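Local coordinates for TIR-NB-LRR type resistance protein RPV1 (Vitis rotundifolia, PDB 5KU7) that belongs to the plant TIR-NB-LRR disease-resistance proteins, intracellular immune receptors, and is represented here by its N-terminal TIR domain, at residues Ser13-Gly16 against Glu17-Arg20; Tyr28-Leu31 against Gly32-Gly35; His102-Pro105 against Ser106-Arg109; Lys127-Ile130 against Pro131-Thr135; Ile165-Gln168 against Leu169-Arg173. All coordinates share one frame; numbering follows the deposited sequence.

Contact 1. Residues Ser13-Gly16 against Glu17-Arg20; sequences SFRG and EDTR
R20 and F14 meet with a ring corner, CE2, against one face of the guanidinium: F14 CE2 sits 3.8 Å from the guanidinium plane, over its centre, while the two planes stand 69° apart. In the ring's own plane NH1 of R20 lies at the edge, so the arginine is not stacked flat on the phenylalanine. The R20 chain reaches this place by leaving the backbone extended and folding at chi3 (-68°). R15 and E17 run side by side, pointing the same way; E17 CB covers one face of the R15 guanidinium, 3.7 Å above it. R15 NH2 and E17 OE1, 3.7 Å apart, form a long salt bridge in which no N-H points at the oxygen. Here the chain leaves strand 8-14 of the TIR domain's parallel sheet and enters the short helix 16-19, with R15 at the N-cap position. R15 O receives T19 N at 3.1 Å, and D18 N more weakly; G16 O receives R20 N at 2.9 Å. R15, G16, E17 and R20 line the pocket that holds malonic acid, to which E17 N and R20 NH2 are hydrogen-bonded. In the second shell, D18 is held by S69 OG and N71 N, T19 OG1 by T24 OG1, and R20 NH1 by D41 O and by Y153 of the second subunit.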
loop_
_atom_site.group_PDB
_atom_site.type_symbol
_atom_site.label_atom_id
_atom_site.label_comp_id
_atom_site.label_asym_id
_atom_site.label_seq_id
_atom_site.Cartn_x
_atom_site.Cartn_y
_atom_site.Cartn_z
ATOM N N SER A 13 7.456 -9.287 -11.288
ATOM C CA SER A 13 6.889 -8.704 -12.497
ATOM C C SER A 13 5.609 -7.932 -12.171
ATOM O O SER A 13 4.683 -8.469 -11.574
ATOM C CB SER A 13 6.624 -9.793 -13.537
ATOM O OG SER A 13 5.931 -9.299 -14.668
ATOM N N PHE A 14 5.565 -6.672 -12.582
ATOM C CA PHE A 14 4.466 -5.785 -12.229
ATOM C C PHE A 14 4.340 -4.699 -13.286
ATOM O O PHE A 14 5.267 -4.449 -14.052
ATOM C CB PHE A 14 4.707 -5.160 -10.853
ATOM C CG PHE A 14 5.968 -4.306 -10.787
ATOM C CD1 PHE A 14 7.226 -4.899 -10.725
ATOM C CD2 PHE A 14 5.888 -2.925 -10.802
ATOM C CE1 PHE A 14 8.373 -4.130 -10.669
ATOM C CE2 PHE A 14 7.043 -2.134 -10.764
ATOM C CZ PHE A 14 8.282 -2.733 -10.690
ATOM N N ARG A 15 3.185 -4.058 -13.315
ATOM C CA ARG A 15 2.945 -2.894 -14.145
ATOM C C ARG A 15 3.242 -1.673 -13.310
ATOM O O ARG A 15 2.497 -1.385 -12.370
ATOM C CB ARG A 15 1.501 -2.877 -14.611
ATOM C CG ARG A 15 1.060 -1.715 -15.496
ATOM C CD ARG A 15 1.502 -1.866 -16.952
ATOM N NE ARG A 15 1.143 -0.681 -17.736
ATOM C CZ ARG A 15 1.965 0.329 -17.916
ATOM N NH1 ARG A 15 3.166 0.250 -17.383
ATOM N NH2 ARG A 15 1.602 1.388 -18.618
ATOM N N GLY A 16 4.332 -0.964 -13.643
ATOM C CA GLY A 16 4.819 0.132 -12.823
ATOM C C GLY A 16 3.735 1.169 -12.571
ATOM O O GLY A 16 3.468 1.536 -11.434
ATOM N N GLU A 17 3.080 1.592 -13.644
ATOM C CA GLU A 17 2.027 2.591 -13.588
ATOM C C GLU A 17 0.886 2.226 -12.636
ATOM O O GLU A 17 0.256 3.101 -12.061
ATOM C CB GLU A 17 1.487 2.829 -15.001
ATOM C CG GLU A 17 0.918 4.211 -15.225
ATOM C CD GLU A 17 0.378 4.400 -16.630
ATOM O OE1 GLU A 17 -0.641 3.762 -16.982
ATOM O OE2 GLU A 17 0.979 5.201 -17.384
ATOM N N ASP A 18 0.603 0.944 -12.462
ATOM C CA ASP A 18 -0.469 0.562 -11.539
ATOM C C ASP A 18 0.006 0.489 -10.090
ATOM O O ASP A 18 -0.629 1.046 -9.204
ATOM C CB ASP A 18 -1.068 -0.795 -11.911
ATOM C CG ASP A 18 -1.810 -0.779 -13.216
ATOM O OD1 ASP A 18 -2.278 0.302 -13.628
ATOM O OD2 ASP A 18 -1.929 -1.864 -13.833
ATOM N N THR A 19 1.130 -0.182 -9.850
ATOM C CA THR A 19 1.456 -0.640 -8.496
ATOM C C THR A 19 2.894 -0.399 -8.050
ATOM O O THR A 19 3.298 -0.925 -7.010
ATOM C CB THR A 19 1.232 -2.162 -8.375
ATOM O OG1 THR A 19 2.129 -2.825 -9.280
ATOM C CG2 THR A 19 -0.212 -2.552 -8.716
ATOM N N ARG A 20 3.679 0.352 -8.828
ATOM C CA ARG A 20 5.112 0.475 -8.533
ATOM C C ARG A 20 5.381 1.005 -7.133
ATOM O O ARG A 20 6.174 0.445 -6.373
ATOM C CB ARG A 20 5.823 1.416 -9.513
ATOM C CG ARG A 20 7.297 1.686 -9.100
ATOM C CD ARG A 20 8.052 2.536 -10.151
ATOM N NE ARG A 20 8.262 1.811 -11.400
ATOM C CZ ARG A 20 9.245 0.946 -11.613
ATOM N NH1 ARG A 20 10.124 0.692 -10.653
ATOM N NH2 ARG A 20 9.348 0.328 -12.790
#

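Contact 2. Residues Tyr28-Leu31 against Gly32-Gly35; sequences YSAL and GRRG
R33 curls back over A30 and S29: its CB packs 3.5 Å from A30 O, and R33 CG lies equally close to S29 O. The chain then bends at chi3 (-63°), which turns the guanidinium back across the preceding turn of helix. One face of that group is covered by A30 CA, 3.4 Å above its plane, and by S29 O, both toward the rim. At the tip, NH2 approaches A30 CB at 3.5 Å, and NH1 comes to 3.0 Å from S29 OG. Beyond lies the second subunit, whose own R33 brings a like charge close.

R34 behaves differently. Its chain stays extended from CG to NE, and A30 O lies at the guanidinium edge, only 1° out of the plane. The bond from R34 NH1 to A30 O is 3.3 Å long, but the donor stands 49° out of the carbonyl plane. R34 NE is bound to N163 of helix 154-175, so this arginine ties the end of one helix to another.

The backbone follows the helical pattern through G32 N to Y28 O and R33 N to S29 O, after which R34 N turns to L31 O at 3.0 Å. G35, with its positive phi, is the C-prime residue of a Schellman motif: its N bonds to G32 O, while I36 N reaches L31 O, ending helix 23-33.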
loop_
_atom_site.group_PDB
_atom_site.type_symbol
_atom_site.label_atom_id
_atom_site.label_comp_id
_atom_site.label_asym_id
_atom_site.label_seq_id
_atom_site.Cartn_x
_atom_site.Cartn_y
_atom_site.Cartn_z
ATOM N N TYR A 28 7.456 -6.195 -2.102
ATOM C CA TYR A 28 8.894 -6.253 -2.257
ATOM C C TYR A 28 9.586 -6.186 -0.910
ATOM O O TYR A 28 10.489 -6.963 -0.606
ATOM C CB TYR A 28 9.356 -5.101 -3.164
ATOM C CG TYR A 28 10.852 -4.959 -3.250
ATOM C CD1 TYR A 28 11.626 -5.955 -3.849
ATOM C CD2 TYR A 28 11.500 -3.846 -2.717
ATOM C CE1 TYR A 28 13.007 -5.840 -3.942
ATOM C CE2 TYR A 28 12.896 -3.720 -2.809
ATOM C CZ TYR A 28 13.641 -4.729 -3.421
ATOM O OH TYR A 28 15.014 -4.642 -3.528
ATOM N N SER A 29 9.171 -5.222 -0.107
ATOM C CA SER A 29 9.790 -5.038 1.190
ATOM C C SER A 29 9.484 -6.236 2.090
ATOM O O SER A 29 10.366 -6.715 2.802
ATOM C CB SER A 29 9.298 -3.736 1.820
ATOM O OG SER A 29 9.833 -3.563 3.115
ATOM N N ALA A 30 8.245 -6.738 2.037
ATOM C CA ALA A 30 7.862 -7.905 2.847
ATOM C C ALA A 30 8.694 -9.133 2.481
ATOM O O ALA A 30 9.099 -9.894 3.360
ATOM C CB ALA A 30 6.378 -8.208 2.686
ATOM N N LEU A 31 8.950 -9.329 1.184
ATOM C CA LEU A 31 9.748 -10.482 0.740
ATOM C C LEU A 31 11.149 -10.405 1.325
ATOM O O LEU A 31 11.694 -11.403 1.799
ATOM C CB LEU A 31 9.816 -10.551 -0.786
ATOM C CG LEU A 31 8.481 -10.864 -1.473
ATOM C CD1 LEU A 31 8.596 -10.511 -2.940
ATOM C CD2 LEU A 31 8.088 -12.344 -1.295
ATOM N N GLY A 32 11.733 -9.211 1.270
ATOM C CA GLY A 32 13.074 -9.004 1.776
ATOM C C GLY A 32 13.162 -9.332 3.248
ATOM O O GLY A 32 14.129 -9.938 3.691
ATOM N N ARG A 33 12.143 -8.945 4.005
ATOM C CA ARG A 33 12.127 -9.209 5.436
ATOM C C ARG A 33 12.207 -10.698 5.752
ATOM O O ARG A 33 12.672 -11.080 6.821
ATOM C CB ARG A 33 10.880 -8.592 6.084
ATOM C CG ARG A 33 10.988 -7.081 6.244
ATOM C CD ARG A 33 9.975 -6.537 7.261
ATOM N NE ARG A 33 8.600 -6.761 6.827
ATOM C CZ ARG A 33 7.961 -5.977 5.969
ATOM N NH1 ARG A 33 8.577 -4.907 5.455
ATOM N NH2 ARG A 33 6.711 -6.258 5.625
ATOM N N ARG A 34 11.743 -11.531 4.824
ATOM C CA ARG A 34 11.729 -12.979 5.020
ATOM C C ARG A 34 12.977 -13.629 4.435
ATOM O O ARG A 34 13.053 -14.843 4.317
ATOM C CB ARG A 34 10.472 -13.594 4.391
ATOM C CG ARG A 34 9.272 -13.570 5.306
ATOM C CD ARG A 34 7.979 -13.563 4.514
ATOM N NE ARG A 34 6.800 -13.436 5.376
ATOM C CZ ARG A 34 6.233 -12.277 5.713
ATOM N NH1 ARG A 34 6.724 -11.114 5.265
ATOM N NH2 ARG A 34 5.166 -12.278 6.499
ATOM N N GLY A 35 13.943 -12.814 4.038
ATOM C CA GLY A 35 15.181 -13.335 3.490
ATOM C C GLY A 35 15.024 -13.860 2.077
ATOM O O GLY A 35 15.886 -14.576 1.570
#

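Contact 3. Residues His102-Pro105 against Ser106-Arg109; sequences HVDP and SHVR
H107 presents one ring face to D104: CB lies 3.5 Å above the plane, over its centre, and the line from CB to the centroid is 10° off the normal, a CH-pi contact. The carboxylate of D104 is turned only 19° from the imidazole plane, although the two side chains run at about a right angle. NE2 of H107 and OD2 of D104 are 4.0 Å apart, not in contact; if the histidine were protonated, the nearby carboxylate would be expected to stabilise its charge.

The same aspartate works through its other oxygen. CG anti to the backbone N (chi1 -173°) carries the carboxylate to the first turn of the helix, where OD1 accepts from S106 N at 2.7 Å and from S106 OG at 2.8 Å. The amide comes on the anti side, somewhat out of the carboxylate plane; the hydroxyl arrives from well above that plane, on the same face. Both bonds grip one oxygen from one face, which restricts how the carboxylate can turn.

V103 CG2 touches V108 CG2 at 4.2 Å, while V108 also packs on F100 of strand 95-101 and on L137 and A141 of helix 130-141. Along the backbone, P105 O accepts R109 N at 2.9 Å, and D104 O makes weaker bonds to H107 N and V108 N. The whole is an aspartate N-cap, with proline as first helical residue, starting helix 105-110 just after strand 95-101.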
loop_
_atom_site.group_PDB
_atom_site.type_symbol
_atom_site.label_atom_id
_atom_site.label_comp_id
_atom_site.label_asym_id
_atom_site.label_seq_id
_atom_site.Cartn_x
_atom_site.Cartn_y
_atom_site.Cartn_z
ATOM N N HIS A 102 -6.698 -6.895 -7.565
ATOM C CA HIS A 102 -7.924 -6.151 -7.838
ATOM C C HIS A 102 -8.358 -6.315 -9.284
ATOM O O HIS A 102 -8.971 -5.419 -9.863
ATOM C CB HIS A 102 -7.753 -4.670 -7.498
ATOM C CG HIS A 102 -7.376 -4.425 -6.072
ATOM N ND1 HIS A 102 -7.049 -3.174 -5.590
ATOM C CD2 HIS A 102 -7.281 -5.273 -5.020
ATOM C CE1 HIS A 102 -6.760 -3.266 -4.305
ATOM N NE2 HIS A 102 -6.892 -4.528 -3.935
ATOM N N VAL A 103 -8.045 -7.472 -9.854
ATOM C CA VAL A 103 -8.516 -7.821 -11.194
ATOM C C VAL A 103 -9.007 -9.243 -11.177
ATOM O O VAL A 103 -8.515 -10.061 -10.399
ATOM C CB VAL A 103 -7.421 -7.685 -12.273
ATOM C CG1 VAL A 103 -6.798 -6.289 -12.218
ATOM C CG2 VAL A 103 -6.377 -8.751 -12.078
ATOM N N ASP A 104 -9.994 -9.528 -12.014
ATOM C CA ASP A 104 -10.580 -10.856 -12.089
ATOM C C ASP A 104 -9.611 -11.828 -12.752
ATOM O O ASP A 104 -9.191 -11.600 -13.885
ATOM C CB ASP A 104 -11.905 -10.794 -12.848
ATOM C CG ASP A 104 -12.665 -12.111 -12.819
ATOM O OD1 ASP A 104 -12.025 -13.187 -12.825
ATOM O OD2 ASP A 104 -13.914 -12.065 -12.784
ATOM N N PRO A 105 -9.252 -12.917 -12.045
ATOM C CA PRO A 105 -8.341 -13.913 -12.625
ATOM C C PRO A 105 -8.799 -14.379 -14.014
ATOM O O PRO A 105 -7.961 -14.608 -14.882
ATOM C CB PRO A 105 -8.391 -15.066 -11.612
ATOM C CG PRO A 105 -8.729 -14.410 -10.307
ATOM C CD PRO A 105 -9.639 -13.252 -10.660
ATOM N N SER A 106 -10.105 -14.493 -14.231
ATOM C CA SER A 106 -10.597 -14.981 -15.520
ATOM C C SER A 106 -10.446 -13.928 -16.627
ATOM O O SER A 106 -10.319 -14.283 -17.806
ATOM C CB SER A 106 -12.059 -15.454 -15.414
ATOM O OG SER A 106 -12.949 -14.377 -15.187
ATOM N N HIS A 107 -10.447 -12.647 -16.254
ATOM C CA HIS A 107 -10.151 -11.575 -17.216
ATOM C C HIS A 107 -8.735 -11.748 -17.762
ATOM O O HIS A 107 -8.487 -11.564 -18.954
ATOM C CB HIS A 107 -10.278 -10.182 -16.575
ATOM C CG HIS A 107 -11.689 -9.778 -16.272
ATOM N ND1 HIS A 107 -12.022 -8.521 -15.815
ATOM C CD2 HIS A 107 -12.855 -10.467 -16.361
ATOM C CE1 HIS A 107 -13.331 -8.447 -15.644
ATOM N NE2 HIS A 107 -13.859 -9.615 -15.967
ATOM N N VAL A 108 -7.812 -12.124 -16.885
ATOM C CA VAL A 108 -6.448 -12.382 -17.311
ATOM C C VAL A 108 -6.391 -13.619 -18.162
ATOM O O VAL A 108 -5.831 -13.600 -19.249
ATOM C CB VAL A 108 -5.497 -12.578 -16.119
ATOM C CG1 VAL A 108 -4.073 -12.819 -16.615
ATOM C CG2 VAL A 108 -5.547 -11.372 -15.212
ATOM N N ARG A 109 -7.031 -14.678 -17.675
ATOM C CA ARG A 109 -6.982 -15.984 -18.318
ATOM C C ARG A 109 -7.568 -15.908 -19.715
ATOM O O ARG A 109 -7.070 -16.548 -20.645
ATOM C CB ARG A 109 -7.739 -17.019 -17.469
ATOM C CG ARG A 109 -7.508 -18.473 -17.851
ATOM C CD ARG A 109 -8.160 -19.438 -16.842
ATOM N NE ARG A 109 -9.611 -19.270 -16.760
ATOM C CZ ARG A 109 -10.246 -18.695 -15.740
ATOM N NH1 ARG A 109 -9.564 -18.237 -14.692
ATOM N NH2 ARG A 109 -11.571 -18.587 -15.763
#

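Contact 4. Residues Lys127-Ile130 against Pro131-Thr135; sequences KDKI and PRWRT
K129 O accepts W133 N at 3.3 Å, and I130 O accepts R134 N at 2.8 Å. These are the opening backbone bonds of helix 130-141. P131 has no amide hydrogen to give, but its carbonyl is gripped twice. T135 OG1 lies 3.1 Å from P131 O, and T135 N bonds to the same oxygen from the opposite face of the carbonyl plane.

The side chains find polar partners farther off. K129 CB lies over one face of the W133 six-membered ring, 3.8 Å from its centroid, and the bend at chi3 (60°) carries CE back to 3.4 Å from CZ2. K129 NZ and W133 NE1 then share D80, the lysine through a salt bridge to OD2 and the indole through a hydrogen bond to OD1. R134 runs alongside I130, its CG 3.7 Å from I130 CG2, and gives NE to Q111; R132 pairs with E87.

The indole of W133 is buried between helix 76-91, where it touches L79 and V83, and helix 113-122, where it meets F119 and Y122, which also receive I130. The start of helix 130-141 is therefore wedged against both.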
loop_
_atom_site.group_PDB
_atom_site.type_symbol
_atom_site.label_atom_id
_atom_site.label_comp_id
_atom_site.label_asym_id
_atom_site.label_seq_id
_atom_site.Cartn_x
_atom_site.Cartn_y
_atom_site.Cartn_z
ATOM N N LYS A 127 0.386 -7.597 -34.175
ATOM C CA LYS A 127 -0.498 -8.735 -34.404
ATOM C C LYS A 127 0.220 -10.077 -34.272
ATOM O O LYS A 127 -0.344 -11.047 -33.766
ATOM C CB LYS A 127 -1.123 -8.611 -35.799
ATOM C CG LYS A 127 -2.043 -9.747 -36.203
ATOM C CD LYS A 127 -2.656 -9.458 -37.567
ATOM C CE LYS A 127 -3.317 -10.687 -38.156
ATOM N NZ LYS A 127 -3.558 -10.545 -39.627
ATOM N N ASP A 128 1.472 -10.120 -34.710
ATOM C CA ASP A 128 2.223 -11.368 -34.748
ATOM C C ASP A 128 2.684 -11.857 -33.376
ATOM O O ASP A 128 2.939 -13.041 -33.197
ATOM C CB ASP A 128 3.432 -11.217 -35.678
ATOM C CG ASP A 128 4.132 -9.882 -35.512
ATOM O OD1 ASP A 128 5.192 -9.842 -34.849
ATOM O OD2 ASP A 128 3.616 -8.872 -36.045
ATOM N N LYS A 129 2.785 -10.953 -32.409
ATOM C CA LYS A 129 3.229 -11.325 -31.069
ATOM C C LYS A 129 2.068 -11.744 -30.172
ATOM O O LYS A 129 2.273 -12.409 -29.162
ATOM C CB LYS A 129 3.999 -10.163 -30.429
ATOM C CG LYS A 129 5.276 -9.810 -31.171
ATOM C CD LYS A 129 6.081 -8.760 -30.430
ATOM C CE LYS A 129 6.492 -9.222 -29.044
ATOM N NZ LYS A 129 7.268 -8.147 -28.348
ATOM N N ILE A 130 0.855 -11.362 -30.561
ATOM C CA ILE A 130 -0.362 -11.600 -29.772
ATOM C C ILE A 130 -0.600 -13.045 -29.298
ATOM O O ILE A 130 -0.974 -13.262 -28.143
ATOM C CB ILE A 130 -1.601 -11.146 -30.561
ATOM C CG1 ILE A 130 -1.685 -9.617 -30.561
ATOM C CG2 ILE A 130 -2.870 -11.780 -29.988
ATOM C CD1 ILE A 130 -2.912 -9.059 -31.242
ATOM N N PRO A 131 -0.405 -14.034 -30.185
ATOM C CA PRO A 131 -0.584 -15.448 -29.812
ATOM C C PRO A 131 0.234 -15.918 -28.590
ATOM O O PRO A 131 -0.354 -16.488 -27.667
ATOM C CB PRO A 131 -0.136 -16.189 -31.077
ATOM C CG PRO A 131 -0.466 -15.249 -32.173
ATOM C CD PRO A 131 -0.157 -13.881 -31.630
ATOM N N ARG A 132 1.551 -15.710 -28.586
ATOM C CA ARG A 132 2.389 -16.135 -27.460
ATOM C C ARG A 132 2.084 -15.318 -26.199
ATOM O O ARG A 132 2.283 -15.786 -25.069
ATOM C CB ARG A 132 3.869 -16.048 -27.833
ATOM C CG ARG A 132 4.254 -17.123 -28.848
ATOM C CD ARG A 132 5.749 -17.335 -28.971
ATOM N NE ARG A 132 6.301 -17.854 -27.725
ATOM C CZ ARG A 132 7.476 -18.463 -27.624
ATOM N NH1 ARG A 132 8.216 -18.672 -28.709
ATOM N NH2 ARG A 132 7.891 -18.896 -26.441
ATOM N N TRP A 133 1.610 -14.092 -26.410
ATOM C CA TRP A 133 1.198 -13.214 -25.327
ATOM C C TRP A 133 -0.058 -13.786 -24.682
ATOM O O TRP A 133 -0.133 -13.923 -23.460
ATOM C CB TRP A 133 0.933 -11.796 -25.838
ATOM C CG TRP A 133 2.148 -10.933 -25.987
ATOM C CD1 TRP A 133 3.396 -11.167 -25.483
ATOM C CD2 TRP A 133 2.229 -9.686 -26.694
ATOM N NE1 TRP A 133 4.251 -10.144 -25.836
ATOM C CE2 TRP A 133 3.557 -9.223 -26.578
ATOM C CE3 TRP A 133 1.308 -8.914 -27.413
ATOM C CZ2 TRP A 133 3.984 -8.025 -27.156
ATOM C CZ3 TRP A 133 1.737 -7.721 -27.987
ATOM C CH2 TRP A 133 3.061 -7.292 -27.855
ATOM N N ARG A 134 -1.037 -14.125 -25.523
ATOM C CA ARG A 134 -2.299 -14.697 -25.062
ATOM C C ARG A 134 -2.042 -16.014 -24.344
ATOM O O ARG A 134 -2.686 -16.340 -23.346
ATOM C CB ARG A 134 -3.263 -14.933 -26.232
ATOM C CG ARG A 134 -3.694 -13.673 -26.964
ATOM C CD ARG A 134 -5.002 -13.885 -27.724
ATOM N NE ARG A 134 -6.082 -13.197 -27.023
ATOM C CZ ARG A 134 -6.636 -12.054 -27.414
ATOM N NH1 ARG A 134 -6.237 -11.469 -28.541
ATOM N NH2 ARG A 134 -7.604 -11.503 -26.681
ATOM N N THR A 135 -1.100 -16.779 -24.874
ATOM C CA THR A 135 -0.757 -18.060 -24.286
ATOM C C THR A 135 -0.121 -17.878 -22.905
ATOM O O THR A 135 -0.467 -18.577 -21.948
ATOM C CB THR A 135 0.189 -18.840 -25.206
ATOM O OG1 THR A 135 -0.552 -19.316 -26.331
ATOM C CG2 THR A 135 0.797 -20.019 -24.482
#

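Contact 5. Residues Ile165-Gln168 against Leu169-Arg173; sequences IFRQ and LKCKR
L169 and I165, one turn apart on helix 154-175, the C-terminal helix of the TIR domain's flavodoxin-like alpha/beta fold, lie side by side and point the same way. The I165 branch that makes the contact is CG2, 3.8 Å from L169 CD1, and L169 CG also rests 3.3 Å from I165 O. With CG anti to the carbonyl carbon (chi1 -68°), the L169 chain keeps along the preceding turn. Both residues are buried against the sheet: each touches F97 of strand 95-101, while I165 meets V65 and L169 meets S63 of strand 61-68. The helix thus packs across two neighbouring parallel strands.

Q168 is the other large contributor, though by its backbone more than its amide. Q168 O accepts K172 N at 2.9 Å, with a weaker bond from C171 N, and CB and CG of K172 lie beside the same oxygen. NE2 of Q168 turns back to S164 OG, within the helix.

On the exposed side, F166 and K170 run parallel in direction, the lysine's aliphatic CD 4.0 Å from F166 CZ. Regular helical bonds underlie these pairs: L169 N to I165 O, K170 N to F166 O, and C171 N to R167 O. C171 SG, anti to its own carbonyl carbon (chi1 -69°), comes to 3.1 Å from R167 O and 4.1 Å from R167 CG.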
loop_
_atom_site.group_PDB
_atom_site.type_symbol
_atom_site.label_atom_id
_atom_site.label_comp_id
_atom_site.label_asym_id
_atom_site.label_seq_id
_atom_site.Cartn_x
_atom_site.Cartn_y
_atom_site.Cartn_z
ATOM N N ILE A 165 4.923 -18.126 -0.055
ATOM C CA ILE A 165 6.070 -18.129 -0.970
ATOM C C ILE A 165 7.331 -18.584 -0.244
ATOM O O ILE A 165 8.144 -19.342 -0.788
ATOM C CB ILE A 165 6.302 -16.731 -1.599
ATOM C CG1 ILE A 165 5.175 -16.405 -2.577
ATOM C CG2 ILE A 165 7.634 -16.669 -2.354
ATOM C CD1 ILE A 165 5.287 -15.013 -3.155
ATOM N N PHE A 166 7.495 -18.132 0.991
ATOM C CA PHE A 166 8.622 -18.594 1.783
ATOM C C PHE A 166 8.602 -20.114 1.980
ATOM O O PHE A 166 9.590 -20.775 1.677
ATOM C CB PHE A 166 8.663 -17.883 3.136
ATOM C CG PHE A 166 9.772 -18.375 4.040
ATOM C CD1 PHE A 166 9.522 -19.340 5.010
ATOM C CD2 PHE A 166 11.049 -17.868 3.935
ATOM C CE1 PHE A 166 10.530 -19.782 5.858
ATOM C CE2 PHE A 166 12.066 -18.315 4.776
ATOM C CZ PHE A 166 11.804 -19.276 5.736
ATOM N N ARG A 167 7.478 -20.662 2.452
ATOM C CA ARG A 167 7.368 -22.099 2.659
ATOM C C ARG A 167 7.619 -22.863 1.345
ATOM O O ARG A 167 8.305 -23.882 1.335
ATOM C CB ARG A 167 5.990 -22.488 3.231
ATOM C CG ARG A 167 5.929 -23.989 3.585
ATOM C CD ARG A 167 4.533 -24.524 3.926
ATOM N NE ARG A 167 4.152 -24.351 5.326
ATOM C CZ ARG A 167 3.362 -25.194 5.994
ATOM N NH1 ARG A 167 2.885 -26.283 5.398
ATOM N NH2 ARG A 167 3.057 -24.959 7.266
ATOM N N GLN A 168 7.078 -22.367 0.235
ATOM C CA GLN A 168 7.213 -23.090 -1.027
ATOM C C GLN A 168 8.652 -23.035 -1.547
ATOM O O GLN A 168 9.182 -24.053 -1.991
ATOM C CB GLN A 168 6.255 -22.541 -2.090
ATOM C CG GLN A 168 4.785 -22.745 -1.763
ATOM C CD GLN A 168 3.864 -22.380 -2.904
ATOM O OE1 GLN A 168 3.879 -23.012 -3.961
ATOM N NE2 GLN A 168 3.026 -21.371 -2.683
ATOM N N LEU A 169 9.324 -21.900 -1.393
ATOM C CA LEU A 169 10.690 -21.792 -1.908
ATOM C C LEU A 169 11.645 -22.525 -0.998
ATOM O O LEU A 169 12.659 -23.050 -1.447
ATOM C CB LEU A 169 11.138 -20.337 -2.039
ATOM C CG LEU A 169 10.434 -19.516 -3.115
ATOM C CD1 LEU A 169 11.044 -18.146 -3.118
ATOM C CD2 LEU A 169 10.613 -20.209 -4.488
ATOM N N LYS A 170 11.296 -22.642 0.270
ATOM C CA LYS A 170 12.208 -23.303 1.154
ATOM C C LYS A 170 12.040 -24.813 0.941
ATOM O O LYS A 170 13.016 -25.555 0.972
ATOM C CB LYS A 170 11.937 -22.927 2.603
ATOM C CG LYS A 170 12.855 -23.675 3.565
ATOM C CD LYS A 170 12.844 -23.083 4.957
ATOM C CE LYS A 170 14.212 -23.246 5.574
ATOM N NZ LYS A 170 14.118 -23.714 6.979
ATOM N N CYS A 171 10.835 -25.256 0.601
ATOM C CA CYS A 171 10.635 -26.681 0.427
ATOM C C CYS A 171 11.250 -27.092 -0.908
ATOM O O CYS A 171 11.849 -28.163 -1.008
ATOM C CB CYS A 171 9.149 -27.067 0.481
ATOM S SG CYS A 171 8.336 -26.902 2.117
ATOM N N LYS A 172 11.143 -26.242 -1.928
ATOM C CA LYS A 172 11.786 -26.570 -3.194
ATOM C C LYS A 172 13.278 -26.787 -2.987
ATOM O O LYS A 172 13.830 -27.792 -3.432
ATOM C CB LYS A 172 11.610 -25.487 -4.259
ATOM C CG LYS A 172 10.263 -25.414 -4.921
ATOM C CD LYS A 172 10.474 -25.153 -6.415
ATOM C CE LYS A 172 11.425 -23.991 -6.694
ATOM N NZ LYS A 172 11.865 -23.976 -8.137
ATOM N N ARG A 173 13.919 -25.835 -2.312
ATOM C CA ARG A 173 15.354 -25.891 -2.057
ATOM C C ARG A 173 15.770 -27.115 -1.243
ATOM O O ARG A 173 16.810 -27.721 -1.510
ATOM C CB ARG A 173 15.830 -24.621 -1.338
ATOM C CG ARG A 173 17.295 -24.703 -0.888
ATOM C CD ARG A 173 18.000 -23.355 -0.951
ATOM N NE ARG A 173 18.112 -22.847 -2.319
ATOM C CZ ARG A 173 18.615 -21.659 -2.649
ATOM N NH1 ARG A 173 19.060 -20.834 -1.706
ATOM N NH2 ARG A 173 18.667 -21.293 -3.921
#

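Overall arrangement
The five contacts follow one another along a single TIR domain, in order and without interleaving, and each is local to a turn of helix or a helix end. Contacts 1 and 3 stand where strands 8-14 and 95-101 of the parallel sheet give way to helices, their centres 16 Å apart. Contact 4 starts helix 130-141, its nearest atoms about 5 Å from contact 3. Contacts 2 and 5 lie together on the same side of the chain's centre and touch directly, R34 O against F166 CE2 at 3.6 Å, joining helix 23-33 to helix 154-175. Contact 4 is opposite, 33 Å from contact 2 between centres, so the set spans the domain, and contact 1 carries the malonic acid pocket.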